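Local coordinates for cystathionine gamma-synthase (Xanthomonas oryzae pv. oryzae, PDB 6LD8), which probably makes cystathionine as a pyridoxal-phosphate-dependent enzyme of methionine biosynthesis, and may also have cystathionine gamma-lyase activity, at residues A[312-317]-A[365-370]; A[134-139]-A[163-168]. The protein carries 1 engineered substitution. All coordinates share one frame; numbering follows the deposited sequence.

Contact 1 (312-317 with 365-370) lies where strand 370-374 enters the small five-stranded sheet beside strand 310-315, and contact 2 (134-139 with 163-168) beside the large seven-stranded sheet on which the cofactor domain is built. Their centres are 23 Å apart, but their nearest atoms come within about 5 Å without touching. Two residues bridge the gap: R163 of contact 2 reaches A364 O, just before 365-370, and P160, close in sequence to 163-168, accepts a hydrogen bond from S312 and packs on L370. Both contacts stand back from the bound aminoacrylate adduct of pyridoxal phosphate: the side chain of L370 is about 11 Å from it and that of T165 about 12 Å.

Contact 1. Residues A[312-317]-A[365-370]; sequences SFELEG and GISDGL
E314 and L370 face each other with their CA atoms 5.1 Å apart, the nearest CA pair between strand 312-315 and segment 365-370. No hydrogen bond links the two segments; the regular pairing starts one step further on, where F313 bonds to the backbone of L371. G369 O rests 3.9 Å from E314 CA. Segment 365-370 leaves helix 358-364 through G365, whose positive phi belongs to a Schellman motif, and then makes a type I turn from S367 to L370. Within that turn S367 OG accepts the N-H of G369 at 2.8 Å, an ST turn.

L370 carries most of the apolar contact. With CG anti to the backbone N (chi1 -170°), its CD1 methyl reaches back over the strand, 3.8 Å from S312 CB and 3.7 Å from F313 O, a greasy methyl laid against a carbonyl oxygen. P160 and Y287 also touch this leucine. S312 sends its hydroxyl past the leucine methyls to bond P160 O. The E314 chain bends at chi2 (147°) as it crosses L370, passing CG 4.0 Å from CD1. Its carboxylate is divided: OE2 is held by the hydroxyl of Y287 on strand 283-287, while OE1 stops 3.7 Å from S367 OG, a loose polar approach and no bond. F313 is turned from the loop, and its ring meets L315 CD1 at the edge, in plane, beside L371 and L373.

The arrangement is the entry of a strand into a sheet: helix 358-364 ends in a Schellman motif, a type I turn follows, and the chain joins strand 370-374, antiparallel to strand 310-315 in the smaller sheet of a fold-type I pyridoxal-phosphate enzyme.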
loop_
_atom_site.group_PDB
_atom_site.type_symbol
_atom_site.label_atom_id
_atom_site.label_comp_id
_atom_site.label_asym_id
_atom_site.label_seq_id
_atom_site.Cartn_x
_atom_site.Cartn_y
_atom_site.Cartn_z
ATOM N N SER A 312 11.501 33.104 -1.451
ATOM C CA SER A 312 12.965 33.046 -1.235
ATOM C C SER A 312 13.460 34.390 -0.731
ATOM O O SER A 312 12.697 35.361 -0.649
ATOM C CB SER A 312 13.694 32.514 -2.449
ATOM O OG SER A 312 13.150 33.075 -3.620
ATOM N N PHE A 313 14.673 34.377 -0.236
ATOM C CA PHE A 313 15.293 35.544 0.403
ATOM C C PHE A 313 16.814 35.365 0.392
ATOM O O PHE A 313 17.369 34.205 0.201
ATOM C CB PHE A 313 14.724 35.713 1.810
ATOM C CG PHE A 313 15.191 34.658 2.776
ATOM C CD1 PHE A 313 14.604 33.408 2.787
ATOM C CD2 PHE A 313 16.196 34.920 3.683
ATOM C CE1 PHE A 313 15.025 32.436 3.676
ATOM C CE2 PHE A 313 16.612 33.947 4.577
ATOM C CZ PHE A 313 16.041 32.706 4.555
ATOM N N GLU A 314 17.481 36.514 0.512
ATOM C CA GLU A 314 18.963 36.643 0.507
ATOM C C GLU A 314 19.303 37.301 1.836
ATOM O O GLU A 314 18.744 38.360 2.124
ATOM C CB GLU A 314 19.499 37.489 -0.662
ATOM C CG GLU A 314 19.671 36.750 -1.999
ATOM C CD GLU A 314 19.431 37.602 -3.255
ATOM O OE1 GLU A 314 19.478 37.040 -4.373
ATOM O OE2 GLU A 314 19.161 38.838 -3.119
ATOM N N LEU A 315 20.091 36.590 2.613
ATOM C CA LEU A 315 20.770 37.005 3.844
ATOM C C LEU A 315 21.902 37.989 3.531
ATOM O O LEU A 315 22.537 37.875 2.466
ATOM C CB LEU A 315 21.340 35.738 4.479
ATOM C CG LEU A 315 20.710 35.278 5.779
ATOM C CD1 LEU A 315 19.275 35.748 5.907
ATOM C CD2 LEU A 315 20.806 33.771 5.889
ATOM N N GLU A 316 22.114 38.922 4.459
ATOM C CA GLU A 316 23.357 39.709 4.653
ATOM C C GLU A 316 24.424 38.734 5.168
ATOM O O GLU A 316 24.060 37.873 5.987
ATOM C CB GLU A 316 23.065 40.841 5.660
ATOM C CG GLU A 316 23.566 42.227 5.260
ATOM C CD GLU A 316 23.114 42.736 3.895
ATOM O OE1 GLU A 316 21.892 43.063 3.699
ATOM O OE2 GLU A 316 23.994 42.784 3.018
ATOM N N GLY A 317 25.676 38.853 4.716
ATOM C CA GLY A 317 26.849 38.219 5.363
ATOM C C GLY A 317 27.430 37.065 4.573
ATOM O O GLY A 317 28.199 36.270 5.164
ATOM N N GLY A 365 19.085 35.011 -12.571
ATOM C CA GLY A 365 19.287 35.873 -11.367
ATOM C C GLY A 365 19.210 35.057 -10.063
ATOM O O GLY A 365 19.089 35.644 -8.939
ATOM N N ILE A 366 19.345 33.733 -10.194
ATOM C CA ILE A 366 19.488 32.767 -9.075
ATOM C C ILE A 366 20.908 32.940 -8.574
ATOM O O ILE A 366 21.839 32.405 -9.212
ATOM C CB ILE A 366 19.254 31.309 -9.518
ATOM C CG1 ILE A 366 17.894 31.057 -10.181
ATOM C CG2 ILE A 366 19.521 30.389 -8.329
ATOM C CD1 ILE A 366 17.689 29.595 -10.622
ATOM N N SER A 367 21.073 33.666 -7.490
ATOM C CA SER A 367 22.389 33.957 -6.883
ATOM C C SER A 367 22.812 32.718 -6.090
ATOM O O SER A 367 21.914 31.868 -5.782
ATOM C CB SER A 367 22.304 35.191 -6.003
ATOM O OG SER A 367 22.447 34.842 -4.636
ATOM N N ASP A 368 24.095 32.653 -5.724
ATOM C CA ASP A 368 24.682 31.623 -4.829
ATOM C C ASP A 368 24.327 31.884 -3.341
ATOM O O ASP A 368 24.655 30.983 -2.542
ATOM C CB ASP A 368 26.198 31.521 -5.069
ATOM C CG ASP A 368 26.653 30.918 -6.411
ATOM O OD1 ASP A 368 25.800 30.452 -7.259
ATOM O OD2 ASP A 368 27.879 30.921 -6.621
ATOM N N GLY A 369 23.716 33.024 -2.939
ATOM C CA GLY A 369 23.270 33.260 -1.537
ATOM C C GLY A 369 21.749 33.099 -1.336
ATOM O O GLY A 369 21.197 33.527 -0.285
ATOM N N LEU A 370 21.049 32.558 -2.329
ATOM C CA LEU A 370 19.566 32.476 -2.298
ATOM C C LEU A 370 19.133 31.219 -1.514
ATOM O O LEU A 370 19.618 30.090 -1.839
ATOM C CB LEU A 370 19.002 32.461 -3.724
ATOM C CG LEU A 370 17.487 32.629 -3.798
ATOM C CD1 LEU A 370 17.074 34.047 -3.449
ATOM C CD2 LEU A 370 16.912 32.185 -5.141
#

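Contact 2. Residues A[134-139]-A[163-168]; sequences DLTVPR and RITDLR. Engineered in segment 134-139: V137 (natural residue Asp).
The peptide carbonyl of I164 meets T136 from over its plane: the CG2 methyl sits 3.3 Å from I164 O, steeply above the flat group. The second flat group is the carboxylate of D134. Its OD1 takes the N-H of T136 on the anti side, 21° out of plane and 2.8 Å away, forming an Asx turn. T136 OG1 also donates to OD1, at a modelled distance too short to be trusted in detail. With OG1 between the backbone N and the carbonyl carbon (chi1 69°), the hydroxyl turns back to D134 and the methyl is left facing 163-168.

Next to T136 in the chain, L135 meets T165, their CB atoms 4.5 Å apart, and both side chains also pack on I154 of the central sheet. One water joins the backbones: it donates to L135 O at 2.7 Å and accepts from D166 N at 3.0 Å.

R163 reaches D110 and A364 O, with NE still 5.6 Å from D134 OD2, so any attraction to D134 is probably modest. The two helix-entry loops are thus joined by a methyl on a carbonyl oxygen, aliphatic packing and one bridging water, with no direct hydrogen bond between them.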
loop_
_atom_site.group_PDB
_atom_site.type_symbol
_atom_site.label_atom_id
_atom_site.label_comp_id
_atom_site.label_asym_id
_atom_site.label_seq_id
_atom_site.Cartn_x
_atom_site.Cartn_y
_atom_site.Cartn_z
ATOM N N ASP A 134 12.551 35.888 -21.534
ATOM C CA ASP A 134 11.997 36.428 -20.268
ATOM C C ASP A 134 10.559 36.802 -20.564
ATOM O O ASP A 134 10.354 37.853 -21.122
ATOM C CB ASP A 134 12.791 37.619 -19.716
ATOM C CG ASP A 134 12.336 38.132 -18.351
ATOM O OD1 ASP A 134 11.107 37.948 -18.009
ATOM O OD2 ASP A 134 13.203 38.738 -17.646
ATOM N N LEU A 135 9.596 35.975 -20.180
ATOM C CA LEU A 135 8.184 36.245 -20.526
ATOM C C LEU A 135 7.612 37.350 -19.631
ATOM O O LEU A 135 6.409 37.617 -19.779
ATOM C CB LEU A 135 7.373 34.956 -20.378
ATOM C CG LEU A 135 7.940 33.706 -21.045
ATOM C CD1 LEU A 135 6.925 32.583 -20.953
ATOM C CD2 LEU A 135 8.313 33.944 -22.494
ATOM N N THR A 136 8.391 37.962 -18.734
ATOM C CA THR A 136 7.902 39.155 -17.964
ATOM C C THR A 136 8.259 40.469 -18.676
ATOM O O THR A 136 7.649 41.474 -18.346
ATOM C CB THR A 136 8.374 39.143 -16.505
ATOM O OG1 THR A 136 9.777 39.350 -16.449
ATOM C CG2 THR A 136 8.051 37.828 -15.831
ATOM N N VAL A 137 9.113 40.429 -19.694
ATOM C CA VAL A 137 9.574 41.604 -20.475
ATOM C C VAL A 137 8.945 41.559 -21.860
ATOM O O VAL A 137 9.230 40.683 -22.665
ATOM C CB VAL A 137 11.101 41.637 -20.538
ATOM C CG1 VAL A 137 11.593 42.826 -21.353
ATOM C CG2 VAL A 137 11.692 41.634 -19.132
ATOM N N PRO A 138 8.020 42.491 -22.169
ATOM C CA PRO A 138 7.264 42.432 -23.425
ATOM C C PRO A 138 8.119 42.327 -24.689
ATOM O O PRO A 138 7.680 41.716 -25.616
ATOM C CB PRO A 138 6.484 43.756 -23.376
ATOM C CG PRO A 138 6.248 43.935 -21.883
ATOM C CD PRO A 138 7.581 43.576 -21.269
ATOM N N ARG A 139 9.284 42.962 -24.658
ATOM C CA ARG A 139 10.323 42.997 -25.720
ATOM C C ARG A 139 10.780 41.549 -26.002
ATOM O O ARG A 139 10.650 41.090 -27.160
ATOM C CB ARG A 139 11.472 43.917 -25.255
ATOM C CG ARG A 139 12.045 44.858 -26.309
ATOM C CD ARG A 139 12.824 44.148 -27.409
ATOM N NE ARG A 139 12.860 44.883 -28.679
ATOM C CZ ARG A 139 11.925 44.852 -29.644
ATOM N NH1 ARG A 139 10.824 44.122 -29.524
ATOM N NH2 ARG A 139 12.104 45.566 -30.741
ATOM N N ARG A 163 8.856 35.177 -9.801
ATOM C CA ARG A 163 8.556 36.134 -10.900
ATOM C C ARG A 163 7.182 35.736 -11.415
ATOM O O ARG A 163 6.883 34.524 -11.464
ATOM C CB ARG A 163 9.758 36.145 -11.875
ATOM C CG ARG A 163 10.352 37.535 -12.123
ATOM C CD ARG A 163 11.857 37.822 -12.210
ATOM N NE ARG A 163 12.561 36.622 -12.528
ATOM C CZ ARG A 163 13.868 36.398 -12.472
ATOM N NH1 ARG A 163 14.762 37.322 -12.159
ATOM N NH2 ARG A 163 14.254 35.164 -12.739
ATOM N N ILE A 164 6.316 36.702 -11.674
ATOM C CA ILE A 164 4.892 36.476 -12.060
ATOM C C ILE A 164 4.800 36.735 -13.554
ATOM O O ILE A 164 5.276 37.789 -13.978
ATOM C CB ILE A 164 3.933 37.406 -11.274
ATOM C CG1 ILE A 164 4.124 37.340 -9.755
ATOM C CG2 ILE A 164 2.487 37.188 -11.631
ATOM C CD1 ILE A 164 3.922 35.961 -9.158
ATOM N N THR A 165 4.220 35.838 -14.351
ATOM C CA THR A 165 4.011 36.207 -15.764
ATOM C C THR A 165 2.524 36.438 -15.942
ATOM O O THR A 165 1.712 35.695 -15.337
ATOM C CB THR A 165 4.709 35.286 -16.786
ATOM O OG1 THR A 165 3.773 34.647 -17.645
ATOM C CG2 THR A 165 5.664 34.306 -16.192
ATOM N N ASP A 166 2.227 37.418 -16.786
ATOM C CA ASP A 166 0.866 37.919 -17.108
ATOM C C ASP A 166 0.201 36.914 -18.040
ATOM O O ASP A 166 0.427 36.931 -19.232
ATOM C CB ASP A 166 0.935 39.373 -17.608
ATOM C CG ASP A 166 -0.409 40.076 -17.831
ATOM O OD1 ASP A 166 -1.489 39.387 -17.939
ATOM O OD2 ASP A 166 -0.374 41.337 -17.958
ATOM N N LEU A 167 -0.650 36.069 -17.498
ATOM C CA LEU A 167 -1.284 34.999 -18.280
ATOM C C LEU A 167 -2.069 35.606 -19.447
ATOM O O LEU A 167 -1.851 35.071 -20.550
ATOM C CB LEU A 167 -2.148 34.100 -17.376
ATOM C CG LEU A 167 -1.374 33.266 -16.351
ATOM C CD1 LEU A 167 -2.325 32.438 -15.491
ATOM C CD2 LEU A 167 -0.359 32.351 -17.021
ATOM N N ARG A 168 -2.969 36.586 -19.246
ATOM C CA ARG A 168 -3.819 37.153 -20.361
ATOM C C ARG A 168 -2.884 37.703 -21.433
ATOM O O ARG A 168 -3.042 37.357 -22.575
ATOM C CB ARG A 168 -4.784 38.297 -19.994
ATOM C CG ARG A 168 -6.149 37.816 -19.511
ATOM C CD ARG A 168 -7.374 38.696 -19.697
ATOM N NE ARG A 168 -7.776 38.710 -21.100
ATOM C CZ ARG A 168 -8.858 39.340 -21.607
ATOM N NH1 ARG A 168 -9.700 40.015 -20.830
ATOM N NH2 ARG A 168 -9.087 39.298 -22.912
HETATM O O HOH W 1 4.362 38.694 -18.455
#